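Local coordinates for cell division control protein 45 cdc45 putative (Entamoeba histolytica, PDB 6CC2) that probably serves eukaryotic DNA replication as Cdc45, the partner of MCM2-7 and GINS in the CMG replicative helicase, at residues I412-S417 against E435-R440. Residues are numbered along the deposited sequence; the frame is centred on the assembly and turned at random.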
ATOM      1  N   ILE A 412      -0.803 -14.332 -15.455  1.00 28.28           N
ATOM      2  CA  ILE A 412       0.108 -15.161 -16.230  1.00 34.83           C
ATOM      3  C   ILE A 412      -0.470 -15.424 -17.610  1.00 35.85           C
ATOM      4  O   ILE A 412       0.228 -15.312 -18.623  1.00 35.77           O
ATOM      5  CB  ILE A 412       0.401 -16.481 -15.495  1.00 39.54           C
ATOM      6  CG1 ILE A 412       1.256 -16.221 -14.257  1.00 37.79           C
ATOM      7  CG2 ILE A 412       1.086 -17.470 -16.437  1.00 46.06           C
ATOM      8  CD1 ILE A 412       1.428 -17.447 -13.373  1.00 37.09           C
ATOM      9  N   ILE A 413      -1.758 -15.789 -17.669  1.00 34.51           N
ATOM     10  CA  ILE A 413      -2.395 -16.052 -18.962  1.00 32.76           C
ATOM     11  C   ILE A 413      -2.294 -14.826 -19.859  1.00 29.17           C
ATOM     12  O   ILE A 413      -1.918 -14.919 -21.034  1.00 29.96           O
ATOM     13  CB  ILE A 413      -3.859 -16.493 -18.765  1.00 33.80           C
ATOM     14  CG1 ILE A 413      -3.912 -17.840 -18.044  1.00 37.00           C
ATOM     15  CG2 ILE A 413      -4.593 -16.568 -20.092  1.00 39.84           C
ATOM     16  CD1 ILE A 413      -5.304 -18.224 -17.566  1.00 40.02           C
ATOM     17  N   LEU A 414      -2.636 -13.653 -19.322  1.00 26.63           N
ATOM     18  CA  LEU A 414      -2.699 -12.464 -20.159  1.00 27.99           C
ATOM     19  C   LEU A 414      -1.322 -12.048 -20.667  1.00 32.05           C
ATOM     20  O   LEU A 414      -1.185 -11.634 -21.820  1.00 35.72           O
ATOM     21  CB  LEU A 414      -3.361 -11.316 -19.401  1.00 30.22           C
ATOM     22  CG  LEU A 414      -4.847 -11.519 -19.106  1.00 33.67           C
ATOM     23  CD1 LEU A 414      -5.365 -10.392 -18.228  1.00 33.78           C
ATOM     24  CD2 LEU A 414      -5.653 -11.622 -20.373  1.00 34.91           C
ATOM     25  N   LEU A 415      -0.294 -12.137 -19.821  1.00 34.43           N
ATOM     26  CA  LEU A 415       1.041 -11.789 -20.286  1.00 40.21           C
ATOM     27  C   LEU A 415       1.544 -12.769 -21.342  1.00 40.54           C
ATOM     28  O   LEU A 415       2.452 -12.431 -22.104  1.00 46.11           O
ATOM     29  CB  LEU A 415       2.016 -11.742 -19.120  1.00 42.91           C
ATOM     30  CG  LEU A 415       1.819 -10.604 -18.109  1.00 48.32           C
ATOM     31  CD1 LEU A 415       2.957 -10.625 -17.108  1.00 46.77           C
ATOM     32  CD2 LEU A 415       1.717  -9.241 -18.787  1.00 50.61           C
ATOM     33  N   LEU A 416       0.972 -13.972 -21.398  1.00 36.27           N
ATOM     34  CA  LEU A 416       1.355 -14.958 -22.409  1.00 41.84           C
ATOM     35  C   LEU A 416       0.474 -14.893 -23.649  1.00 49.73           C
ATOM     36  O   LEU A 416       0.963 -15.092 -24.766  1.00 53.34           O
ATOM     37  CB  LEU A 416       1.283 -16.367 -21.815  1.00 44.61           C
ATOM     38  CG  LEU A 416       2.465 -16.834 -20.963  1.00 50.27           C
ATOM     39  CD1 LEU A 416       3.020 -15.723 -20.113  1.00 53.07           C
ATOM     40  CD2 LEU A 416       2.034 -18.007 -20.080  1.00 52.32           C
ATOM     41  N   SER A 417      -0.818 -14.625 -23.474  1.00 56.62           N
ATOM     42  CA  SER A 417      -1.783 -14.683 -24.561  1.00 68.85           C
ATOM     43  C   SER A 417      -2.384 -13.336 -24.912  1.00 64.28           C
ATOM     44  O   SER A 417      -2.698 -13.104 -26.084  1.00 62.65           O
ATOM     45  CB  SER A 417      -2.929 -15.643 -24.203  1.00 79.14           C
ATOM     46  OG  SER A 417      -2.436 -16.905 -23.788  1.00 85.54           O
ATOM     47  N   GLU A 435     -14.146 -14.589 -23.364  1.00 29.67           N
ATOM     48  CA  GLU A 435     -15.425 -14.657 -22.657  1.00 34.71           C
ATOM     49  C   GLU A 435     -15.224 -14.841 -21.152  1.00 36.28           C
ATOM     50  O   GLU A 435     -15.746 -14.062 -20.344  1.00 33.43           O
ATOM     51  CB  GLU A 435     -16.282 -15.784 -23.234  1.00 35.07           C
ATOM     52  CG  GLU A 435     -17.638 -15.924 -22.551  1.00 39.04           C
ATOM     53  CD  GLU A 435     -18.614 -16.792 -23.295  1.00 46.10           C
ATOM     54  OE1 GLU A 435     -18.200 -17.614 -24.153  1.00 45.49           O
ATOM     55  OE2 GLU A 435     -19.831 -16.663 -23.018  1.00 54.26           O
ATOM     56  N   LEU A 436     -14.436 -15.847 -20.764  1.00 35.50           N
ATOM     57  CA  LEU A 436     -14.330 -16.218 -19.354  1.00 42.10           C
ATOM     58  C   LEU A 436     -13.598 -15.155 -18.539  1.00 36.37           C
ATOM     59  O   LEU A 436     -14.071 -14.749 -17.468  1.00 36.29           O
ATOM     60  CB  LEU A 436     -13.622 -17.569 -19.224  1.00 52.94           C
ATOM     61  CG  LEU A 436     -13.289 -18.025 -17.804  1.00 67.52           C
ATOM     62  CD1 LEU A 436     -14.543 -18.154 -16.953  1.00 70.17           C
ATOM     63  CD2 LEU A 436     -12.526 -19.345 -17.837  1.00 78.72           C
ATOM     64  N   LEU A 437     -12.421 -14.720 -19.001  1.00 29.36           N
ATOM     65  CA  LEU A 437     -11.657 -13.741 -18.240  1.00 30.54           C
ATOM     66  C   LEU A 437     -12.403 -12.416 -18.148  1.00 28.81           C
ATOM     67  O   LEU A 437     -12.372 -11.750 -17.109  1.00 30.33           O
ATOM     68  CB  LEU A 437     -10.286 -13.522 -18.871  1.00 36.94           C
ATOM     69  CG  LEU A 437      -9.336 -14.710 -18.940  1.00 44.13           C
ATOM     70  CD1 LEU A 437      -7.985 -14.241 -19.471  1.00 45.29           C
ATOM     71  CD2 LEU A 437      -9.183 -15.384 -17.594  1.00 44.04           C
ATOM     72  N   SER A 438     -13.094 -12.030 -19.223  1.00 25.74           N
ATOM     73  CA  SER A 438     -13.764 -10.734 -19.267  1.00 26.25           C
ATOM     74  C   SER A 438     -14.874 -10.667 -18.230  1.00 28.97           C
ATOM     75  O   SER A 438     -15.004  -9.674 -17.508  1.00 28.70           O
ATOM     76  CB  SER A 438     -14.342 -10.497 -20.674  1.00 30.96           C
ATOM     77  OG  SER A 438     -13.303 -10.321 -21.616  1.00 34.22           O
ATOM     78  N   ILE A 439     -15.689 -11.716 -18.150  1.00 30.01           N
ATOM     79  CA  ILE A 439     -16.817 -11.700 -17.225  1.00 32.36           C
ATOM     80  C   ILE A 439     -16.311 -11.605 -15.794  1.00 33.29           C
ATOM     81  O   ILE A 439     -16.965 -11.005 -14.941  1.00 34.65           O
ATOM     82  CB  ILE A 439     -17.703 -12.945 -17.452  1.00 36.66           C
ATOM     83  CG1 ILE A 439     -19.167 -12.623 -17.161  1.00 46.21           C
ATOM     84  CG2 ILE A 439     -17.245 -14.098 -16.584  1.00 41.78           C
ATOM     85  CD1 ILE A 439     -19.839 -11.821 -18.268  1.00 54.08           C
ATOM     86  N   ARG A 440     -15.118 -12.144 -15.520  1.00 28.54           N
ATOM     87  CA  ARG A 440     -14.576 -12.140 -14.165  1.00 31.25           C
ATOM     88  C   ARG A 440     -13.946 -10.813 -13.754  1.00 30.28           C
ATOM     89  O   ARG A 440     -13.853 -10.531 -12.553  1.00 30.60           O
ATOM     90  CB  ARG A 440     -13.526 -13.240 -14.026  1.00 33.30           C
ATOM     91  CG  ARG A 440     -14.097 -14.656 -14.124  1.00 40.76           C
ATOM     92  CD  ARG A 440     -12.975 -15.677 -14.254  1.00 55.99           C
ATOM     93  NE  ARG A 440     -11.914 -15.428 -13.285  1.00 68.72           N
ATOM     94  CZ  ARG A 440     -10.709 -15.986 -13.329  1.00 74.19           C
ATOM     95  NH1 ARG A 440     -10.403 -16.835 -14.301  1.00 79.22           N
ATOM     96  NH2 ARG A 440      -9.810 -15.690 -12.399  1.00 66.32           N
TER
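Leu437 reaches from helix 435-441 with one methyl, CD1, toward the last turns of helix 393-417. There it meets Ile413 and Leu414. Its CD1 lies 3.6 Å from Leu414 CD2 and 4.2 Å from Ile413 CG2. The directions to these two carbons open about 81° apart at CD1, which lies against both side chains. The Leu437 side chain is extended: CD1 is anti to CA (chi2 -174°), so CD1 is carried away from its own backbone, toward helix 393-417. Leu414 uses its other branch. Its CD1 is the one anti to CA (chi2 174°), and CD2 is left to turn to Leu437. The two leucines run past each other in opposite directions. In Ile413 the branch methyl CG2 makes the touch, not the longer CG1 arm.

The chain between the helices forms strands 419-423 and 427-432, an antiparallel hairpin at one edge of a mixed sheet. The disulfide Cys420-Cys430 ties the two strands together. The contact joins the end of helix 393-417 to the short helix 435-441, on either end of the chain that forms the β-hairpin, probably part of the DHHA1-like region known in Cdc45 and its RecJ relatives. Val432 of the hairpin touches both Leu414 and Leu437, and Leu450 of helix 444-462 also packs on Leu414.

Contact between the two segments is purely apolar and small, with 110 Å² buried in total. The closest CA atoms, of Leu414 and Leu437, are 9.2 Å apart, and the two segments meet through side chains. Leu414 and Leu437 are buried. Ile413 is exposed, and a bound PEG, probably from the crystallisation liquor, lies about 4 Å from its side chain.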